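Local coordinates for death on curing protein (Enterobacteria phage P1, PDB 3DD7) that probably acts as the toxin of the Phd-Doc toxin-antitoxin pair, a Fic/DOC-family protein that blocks translation and is inhibited by its antitoxin Phd, at residues A115-L118 with R119-G123; A11-D14 with A15-R19; Y58-A61 with T62-Y66; E46-D50 with L51-S55. The protein carries 2 engineered substitutions. All coordinates share one frame; numbering follows the deposited sequence. Where two conformers were deposited one is given.

Contact 1 (A115-L118 with R119-G123)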
# COMPACT_ATOMS: atom_id res chain seq x y z
N ALA A 115 10.82 -4.38 -0.81
CA ALA A 115 10.65 -5.38 -1.87
C ALA A 115 11.28 -6.71 -1.48
O ALA A 115 10.69 -7.77 -1.75
CB ALA A 115 11.21 -4.88 -3.20
N ASP A 116 12.44 -6.66 -0.83
CA ASP A 116 13.13 -7.89 -0.43
C ASP A 116 12.26 -8.69 0.54
O ASP A 116 12.18 -9.91 0.46
CB ASP A 116 14.49 -7.58 0.22
CG ASP A 116 15.57 -7.24 -0.79
OD1 ASP A 116 15.46 -7.66 -1.96
OD2 ASP A 116 16.55 -6.56 -0.41
N THR A 117 11.60 -7.98 1.44
CA THR A 117 10.75 -8.63 2.43
C THR A 117 9.49 -9.19 1.78
O THR A 117 9.10 -10.33 2.04
CB THR A 117 10.40 -7.68 3.59
OG1 THR A 117 11.63 -7.24 4.19
CG2 THR A 117 9.55 -8.38 4.63
N LEU A 118 8.84 -8.39 0.94
CA LEU A 118 7.64 -8.86 0.24
C LEU A 118 7.96 -10.09 -0.62
O LEU A 118 7.16 -11.03 -0.69
CB LEU A 118 7.05 -7.75 -0.64
CG LEU A 118 6.51 -6.51 0.09
CD1 LEU A 118 5.94 -5.50 -0.93
CD2 LEU A 118 5.51 -6.89 1.13
N ARG A 119 9.13 -10.08 -1.26
CA ARG A 119 9.54 -11.20 -2.11
C ARG A 119 9.74 -12.47 -1.27
O ARG A 119 9.37 -13.57 -1.69
CB ARG A 119 10.80 -10.85 -2.90
CG ARG A 119 11.20 -11.88 -3.98
CD ARG A 119 12.48 -11.44 -4.70
NE ARG A 119 12.24 -10.26 -5.54
CZ ARG A 119 12.66 -9.03 -5.24
NH1 ARG A 119 13.34 -8.80 -4.13
NH2 ARG A 119 12.39 -8.03 -6.06
N ARG A 120 10.35 -12.32 -0.09
CA ARG A 120 10.50 -13.47 0.80
C ARG A 120 9.14 -14.01 1.21
O ARG A 120 8.91 -15.21 1.15
CB ARG A 120 11.32 -13.14 2.04
CG ARG A 120 11.22 -14.18 3.15
CD ARG A 120 12.25 -13.94 4.24
NE ARG A 120 12.09 -12.65 4.92
CZ ARG A 120 11.23 -12.45 5.92
NH1 ARG A 120 10.43 -13.42 6.34
NH2 ARG A 120 11.16 -11.26 6.52
N LEU A 121 8.24 -13.11 1.62
CA LEU A 121 6.93 -13.51 2.11
C LEU A 121 6.09 -14.17 1.03
O LEU A 121 5.52 -15.24 1.26
CB LEU A 121 6.18 -12.32 2.72
CG LEU A 121 6.73 -11.83 4.07
CD1 LEU A 121 6.04 -10.54 4.48
CD2 LEU A 121 6.57 -12.90 5.17
N TYR A 122 6.04 -13.55 -0.15
CA TYR A 122 5.04 -13.92 -1.18
C TYR A 122 5.54 -14.48 -2.50
O TYR A 122 4.73 -14.94 -3.29
CB TYR A 122 4.10 -12.73 -1.46
CG TYR A 122 3.52 -12.15 -0.21
CD1 TYR A 122 2.68 -12.92 0.59
CD2 TYR A 122 3.84 -10.86 0.21
CE1 TYR A 122 2.17 -12.42 1.79
CE2 TYR A 122 3.34 -10.35 1.41
CZ TYR A 122 2.50 -11.14 2.19
OH TYR A 122 1.99 -10.65 3.37
N GLY A 123 6.85 -14.45 -2.74
CA GLY A 123 7.40 -14.89 -4.04
C GLY A 123 7.55 -16.40 -4.19
O GLY A 123 7.39 -17.16 -3.23
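D116 and R119 form a salt bridge on the surface of the helix, with OD1 of D116 3.2 Å from NH1 of R119. The oxygen comes in at the edge of the guanidinium, in its plane, but the carboxylate itself is turned 64° against that plane. R119 gets there through a bend at chi3 (-69°), which folds the end of the chain back along the helix. The bend also brings A115 O over one face of the guanidinium. NH2 of R119 has a second acid, D50 in front of helix 51-65, so the arginine bridges two carboxylates.

Next along the helix, T117 lies beside R120 and L121, pointing the same way. T117 CG2 is 3.8 Å from R120 NH2 and 4.1 Å from L121 CD1. The guanidinium of R120 pairs with E96, and T117 OG1 bonds back to S113 O.

These are i to i+3 and i to i+4 contacts in the last turns of helix 111-122, the final helix of the all-alpha fold. The helical bonds run from R119 N to A115 O (2.8 Å) through to Y122 N and L118 O (2.8 Å).

On the buried side, L118 CD2 touches Y122 CE2 at 4.1 Å. L121 CB sits over the centre of the Y122 ring, 3.6 Å above its plane. Y122 OH bonds to F92 O, and the F92 ring meets Y122 edge-to-face. L118 packs on F52 and S55 of helix 51-65.

Contact 2 (A11-D14 with A15-R19)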
# COMPACT_ATOMS: atom_id res chain seq x y z
N ALA A 11 -10.51 5.27 -2.52
CA ALA A 11 -11.65 4.43 -2.15
C ALA A 11 -11.21 3.34 -1.17
O ALA A 11 -11.94 3.01 -0.22
CB ALA A 11 -12.29 3.83 -3.38
N LEU A 12 -10.03 2.79 -1.40
CA LEU A 12 -9.49 1.75 -0.52
C LEU A 12 -9.26 2.32 0.88
O LEU A 12 -9.67 1.72 1.87
CB LEU A 12 -8.19 1.18 -1.09
CG LEU A 12 -7.53 0.01 -0.36
CD1 LEU A 12 -6.54 -0.67 -1.30
CD2 LEU A 12 -6.79 0.45 0.94
N HIS A 13 -8.61 3.48 0.96
CA HIS A 13 -8.51 4.20 2.23
C HIS A 13 -9.87 4.41 2.92
O HIS A 13 -10.01 4.13 4.11
CB HIS A 13 -7.83 5.55 2.02
CG HIS A 13 -7.96 6.49 3.19
ND1 HIS A 13 -9.00 7.37 3.33
CD2 HIS A 13 -7.14 6.70 4.25
CE1 HIS A 13 -8.84 8.08 4.43
NE2 HIS A 13 -7.72 7.69 5.01
N ASP A 14 -10.84 4.91 2.17
CA ASP A 14 -12.11 5.31 2.79
C ASP A 14 -12.84 4.06 3.30
O ASP A 14 -13.43 4.07 4.38
CB ASP A 14 -12.96 6.06 1.77
CG ASP A 14 -12.42 7.44 1.45
OD1 ASP A 14 -11.48 7.92 2.14
OD2 ASP A 14 -12.98 8.04 0.50
N ALA A 15 -12.75 2.96 2.55
CA ALA A 15 -13.36 1.69 3.00
C ALA A 15 -12.67 1.15 4.26
O ALA A 15 -13.32 0.57 5.14
CB ALA A 15 -13.32 0.66 1.89
N ASN A 16 -11.36 1.36 4.33
CA ASN A 16 -10.57 0.93 5.47
C ASN A 16 -10.94 1.75 6.72
O ASN A 16 -11.09 1.21 7.83
CB ASN A 16 -9.09 1.08 5.15
CG ASN A 16 -8.24 0.39 6.16
OD1 ASN A 16 -7.99 0.92 7.22
ND2 ASN A 16 -7.80 -0.80 5.84
N ILE A 17 -11.11 3.05 6.52
CA ILE A 17 -11.50 3.94 7.62
C ILE A 17 -12.86 3.50 8.18
O ILE A 17 -13.04 3.43 9.40
CB ILE A 17 -11.55 5.44 7.16
CG1 ILE A 17 -10.12 6.00 6.99
CG2 ILE A 17 -12.43 6.32 8.10
CD1 ILE A 17 -9.34 6.17 8.27
N SER A 18 -13.78 3.20 7.26
CA SER A 18 -15.13 2.78 7.62
C SER A 18 -15.12 1.48 8.43
O SER A 18 -15.83 1.35 9.43
CB SER A 18 -15.97 2.59 6.35
OG SER A 18 -17.34 2.35 6.65
N ARG A 19 -14.30 0.54 8.01
CA ARG A 19 -14.30 -0.78 8.62
C ARG A 19 -13.54 -0.81 9.94
O ARG A 19 -14.01 -1.40 10.92
CB ARG A 19 -13.77 -1.82 7.62
CG ARG A 19 -13.56 -3.19 8.22
CD ARG A 19 -13.59 -4.23 7.16
NE ARG A 19 -13.14 -5.52 7.68
CZ ARG A 19 -13.13 -6.62 6.96
NH1 ARG A 19 -13.60 -6.59 5.72
NH2 ARG A 19 -12.66 -7.76 7.48
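I17 N bonds to H13 O at 2.9 Å, in a regular run of i to i+4 helical bonds that extends from A15 N and A11 O to S18 N and D14 O.

The same two residues meet through their side chains, which lie side by side and point the same way. H13 CG is anti to its backbone N (chi1 167°), while I17 CG1 lies beside its own N (chi1 -74°), and this brings CG1 over one face of the imidazole. I17 CG1 is 3.4 Å above the H13 ring plane, offset toward the rim. H13 CE1 and H13 NE2 are both 3.5 Å from I17 CG1. This is a CH-pi contact, 25° off the ring normal.

The ring is fixed in its rotation by bonds at both nitrogens. H13 ND1 donates to D14 OD1 at 2.8 Å. The oxygen lies in the ring plane, and the bond uses its anti side. H13 NE2 bonds to D70 O. With a carboxylate beside it, the imidazole is probably inclined to carry a positive charge.

Helix 6-20 here lies against the loop that leads into helix 72-86; loop and helix start carry the Fic signature motif. F68 of that loop stacks on H13, A71 packs on H13 and I17, and R74 of helix 72-86 bonds to N16 OD1.

Another side of the helix meets the bound Phd peptide. N16 ND2 bonds to a polar side chain of the peptide, and R19 NH2 pairs with acidic charge on it. A11 and A15 each pack on an aromatic side chain of the peptide.

Contact 3 (Y58-A61 with T62-Y66). Engineered in segment 62-66: Y66 (natural residue His).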
# COMPACT_ATOMS: atom_id res chain seq x y z
N TYR A 58 4.72 1.37 -4.32
CA TYR A 58 3.40 1.78 -3.81
C TYR A 58 3.39 1.88 -2.29
O TYR A 58 2.89 2.86 -1.72
CB TYR A 58 2.29 0.83 -4.22
CG TYR A 58 1.75 1.05 -5.62
CD1 TYR A 58 0.81 2.05 -5.89
CD2 TYR A 58 2.19 0.25 -6.67
CE1 TYR A 58 0.32 2.24 -7.18
CE2 TYR A 58 1.69 0.41 -7.96
CZ TYR A 58 0.77 1.42 -8.22
OH TYR A 58 0.28 1.59 -9.50
N LEU A 59 3.91 0.85 -1.62
CA LEU A 59 3.91 0.84 -0.18
C LEU A 59 4.67 2.05 0.39
O LEU A 59 4.12 2.81 1.19
CB LEU A 59 4.49 -0.48 0.36
CG LEU A 59 4.22 -0.78 1.84
CD1 LEU A 59 4.29 -2.29 2.16
CD2 LEU A 59 5.18 0.01 2.76
N VAL A 60 5.92 2.23 -0.03
CA VAL A 60 6.72 3.34 0.50
C VAL A 60 6.11 4.70 0.13
O VAL A 60 6.02 5.61 0.98
CB VAL A 60 8.21 3.25 0.06
CG1 VAL A 60 9.03 4.46 0.58
CG2 VAL A 60 8.85 1.96 0.56
N ALA A 61 5.67 4.85 -1.12
CA ALA A 61 5.15 6.14 -1.58
C ALA A 61 3.94 6.61 -0.77
O ALA A 61 3.85 7.79 -0.39
CB ALA A 61 4.84 6.11 -3.08
N THR A 62 3.03 5.69 -0.47
CA THR A 62 1.85 6.02 0.32
C THR A 62 2.19 6.16 1.80
O THR A 62 1.72 7.09 2.47
CB THR A 62 0.72 5.01 0.05
OG1 THR A 62 0.35 5.13 -1.32
CG2 THR A 62 -0.50 5.30 0.91
N ALA A 63 3.03 5.26 2.30
CA ALA A 63 3.39 5.29 3.71
C ALA A 63 4.06 6.60 4.11
O ALA A 63 3.84 7.10 5.21
CB ALA A 63 4.26 4.08 4.07
N ARG A 64 4.85 7.18 3.20
CA ARG A 64 5.57 8.43 3.45
C ARG A 64 4.86 9.69 2.95
O ARG A 64 5.29 10.81 3.26
CB ARG A 64 6.95 8.39 2.80
CG ARG A 64 7.82 7.35 3.37
CD ARG A 64 9.24 7.46 2.89
NE ARG A 64 9.88 6.23 3.29
CZ ARG A 64 11.07 5.79 2.91
NH1 ARG A 64 11.83 6.50 2.08
NH2 ARG A 64 11.47 4.61 3.38
N GLY A 65 3.80 9.49 2.18
CA GLY A 65 3.22 10.57 1.38
C GLY A 65 2.21 11.47 2.08
O GLY A 65 1.95 12.58 1.59
N TYR A 66 1.66 11.01 3.20
CA TYR A 66 0.67 11.77 3.99
C TYR A 66 -0.44 12.31 3.10
O TYR A 66 -0.80 13.49 3.14
CB TYR A 66 1.35 12.89 4.80
CG TYR A 66 2.35 12.36 5.81
CD1 TYR A 66 3.67 12.14 5.44
CD2 TYR A 66 1.96 12.04 7.11
CE1 TYR A 66 4.60 11.63 6.34
CE2 TYR A 66 2.88 11.53 8.04
CZ TYR A 66 4.20 11.33 7.64
OH TYR A 66 5.14 10.83 8.53
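Y58 O is gripped twice by T62. The backbone N of T62 donates to Y58 O at 3.1 Å, and T62 OG1 adds a weak bond to Y58 O at 3.4 Å. With chi1 at -64°, the T62 hydroxyl lies beside its own backbone N, and this turns it back to the carbonyl one turn earlier. The next bonds of the helix follow the same spacing, A63 N to L59 O at 2.9 Å and R64 N to V60 O at 3.0 Å.

The main side-chain contact is V60 with R64, which run side by side. CG1 of V60 lies over the centre of the R64 guanidinium, 3.3 Å above its plane. V60 CG1 is 3.3 Å from R64 NE and 3.4 Å from R64 CZ. The arginine is extended from CG to NE, so its aliphatic part also runs past the same methyl, with CD of R64 3.8 Å from V60 CG1. R64 NE bonds to A104 O of helix 97-105, which helps to hold the flat group over the valine.

L59, A63 and Y58 turn into the fold. L59 CD2 and A63 CB meet loosely; both residues pack on helices 72-86 and 97-105. Y58 OH reaches H3 and I4 near the N terminus.

Y66 is the first residue to leave helical phi/psi, with a positive phi of 49°. It is an engineered residue in place of histidine. That position opens the Fic signature motif, so this stretch leads from the central helix into the motif loop of the Fic fold.

Contact 4 (E46-D50 with L51-S55)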
# COMPACT_ATOMS: atom_id res chain seq x y z
N GLU A 46 11.82 3.76 -15.41
CA GLU A 46 12.91 2.92 -14.93
C GLU A 46 12.78 1.48 -15.41
O GLU A 46 13.66 0.65 -15.15
CB GLU A 46 13.02 2.99 -13.40
CG GLU A 46 13.36 4.37 -12.91
CD GLU A 46 13.64 4.42 -11.43
OE1 GLU A 46 13.61 3.36 -10.75
OE2 GLU A 46 13.90 5.53 -10.94
N GLU A 47 11.69 1.20 -16.13
CA GLU A 47 11.42 -0.13 -16.69
C GLU A 47 11.39 -1.20 -15.60
O GLU A 47 12.03 -2.25 -15.73
CB GLU A 47 12.44 -0.51 -17.76
CG GLU A 47 12.68 0.55 -18.83
CD GLU A 47 13.61 0.01 -19.90
OE1 GLU A 47 14.82 0.24 -19.80
OE2 GLU A 47 13.12 -0.67 -20.82
N ILE A 48 10.63 -0.93 -14.55
CA ILE A 48 10.55 -1.86 -13.42
C ILE A 48 9.51 -2.93 -13.73
O ILE A 48 8.31 -2.64 -13.80
CB ILE A 48 10.20 -1.12 -12.12
CG1 ILE A 48 11.20 0.03 -11.87
CG2 ILE A 48 10.15 -2.13 -10.96
CD1 ILE A 48 10.89 0.93 -10.66
N THR A 49 9.96 -4.17 -13.91
CA THR A 49 9.05 -5.26 -14.23
C THR A 49 8.86 -6.20 -13.04
O THR A 49 7.99 -7.07 -13.05
CB THR A 49 9.53 -6.07 -15.47
OG1 THR A 49 10.86 -6.57 -15.23
CG2 THR A 49 9.55 -5.19 -16.72
N ASP A 50 9.70 -6.03 -12.03
CA ASP A 50 9.63 -6.87 -10.85
C ASP A 50 8.45 -6.46 -9.98
O ASP A 50 8.43 -5.35 -9.46
CB ASP A 50 10.93 -6.77 -10.06
CG ASP A 50 10.98 -7.76 -8.93
OD1 ASP A 50 10.19 -7.63 -7.99
OD2 ASP A 50 11.81 -8.70 -8.98
N LEU A 51 7.49 -7.38 -9.81
CA LEU A 51 6.24 -7.07 -9.11
C LEU A 51 6.51 -6.65 -7.67
O LEU A 51 5.84 -5.76 -7.15
CB LEU A 51 5.29 -8.26 -9.13
CG LEU A 51 4.64 -8.52 -10.49
CD1 LEU A 51 3.70 -9.72 -10.34
CD2 LEU A 51 3.87 -7.28 -10.99
N PHE A 52 7.53 -7.24 -7.05
CA PHE A 52 7.82 -6.91 -5.65
C PHE A 52 8.42 -5.52 -5.49
O PHE A 52 8.11 -4.83 -4.50
CB PHE A 52 8.64 -8.01 -5.00
CG PHE A 52 7.89 -9.30 -4.95
CD1 PHE A 52 6.82 -9.45 -4.07
CD2 PHE A 52 8.18 -10.33 -5.84
CE1 PHE A 52 6.08 -10.63 -4.05
CE2 PHE A 52 7.45 -11.51 -5.81
CZ PHE A 52 6.40 -11.67 -4.92
N GLU A 53 9.25 -5.12 -6.45
CA GLU A 53 9.78 -3.74 -6.45
C GLU A 53 8.65 -2.74 -6.64
O GLU A 53 8.58 -1.75 -5.93
CB GLU A 53 10.87 -3.50 -7.51
CG GLU A 53 12.08 -2.73 -6.89
CD GLU A 53 12.52 -1.44 -7.59
OE1 GLU A 53 12.53 -0.38 -6.91
OE2 GLU A 53 12.93 -1.48 -8.78
N VAL A 54 7.75 -3.02 -7.59
CA VAL A 54 6.60 -2.15 -7.82
C VAL A 54 5.69 -2.09 -6.59
O VAL A 54 5.35 -0.99 -6.15
CB VAL A 54 5.82 -2.52 -9.10
CG1 VAL A 54 4.74 -1.48 -9.39
CG2 VAL A 54 6.79 -2.61 -10.30
N SER A 55 5.32 -3.24 -6.03
CA SER A 55 4.52 -3.27 -4.80
C SER A 55 5.18 -2.43 -3.70
O SER A 55 4.51 -1.65 -3.02
CB SER A 55 4.30 -4.70 -4.30
OG SER A 55 3.55 -4.71 -3.10
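D50 reaches forward over the first turn of the helix. D50 CB lies 4.1 Å from the CB of E53. CG follows anti to the backbone N (chi1 -172°), and this swings the carboxylate across the backbone N-H groups at the start of the helix. OD1 then takes two of them. E53 N donates to D50 OD1 at 3.1 Å, coming to the anti side of the oxygen and tilted out of the carboxylate plane. F52 N is nearer, 2.8 Å from D50 OD1, but its bond is bent to 124° and weak. OD1 also faces R119 of helix 111-122. This makes D50 the N-cap of helix 51-65. Its negative charge at the helix start probably suits the helix dipole. The backbone O of D50 starts the regular bonding by accepting from V54 N at 3.1 Å.

I48 packs against V54 and E53 of the first turn. I48 CG2 presses on V54 CG2 at 3.5 Å, tighter than usual for two methyls. I48 CG2 is also 3.6 Å from E53 OE2.

E47, just after helix 31-45, completes a Schellman motif; a few residues later helix 51-65 begins. There L51 and V54 face F83 of helix 72-86, and F52 lies on L118 and R119 of helix 111-122.

All four contacts are local, and none closes a long loop. They follow one another in series, so none nests or crosses. From the N terminus, contact 2 comes first, on helix 6-20. Contact 4 covers the turn between helices 31-45 and 51-65, and contact 3 continues along helix 51-65 to its end. Contact 1 lies on the last helix, 111-122. Contacts 1 and 4 touch directly: beside the R119-D50 salt bridge, A115 CB packs on F52 O at 3.4 Å. This joins helix 111-122 to the start of helix 51-65. Contact 2 lies on the opposite side of the chain's centre from both, its centre about 25 Å from that of contact 1. Contact 3 is nearest the middle of the chain.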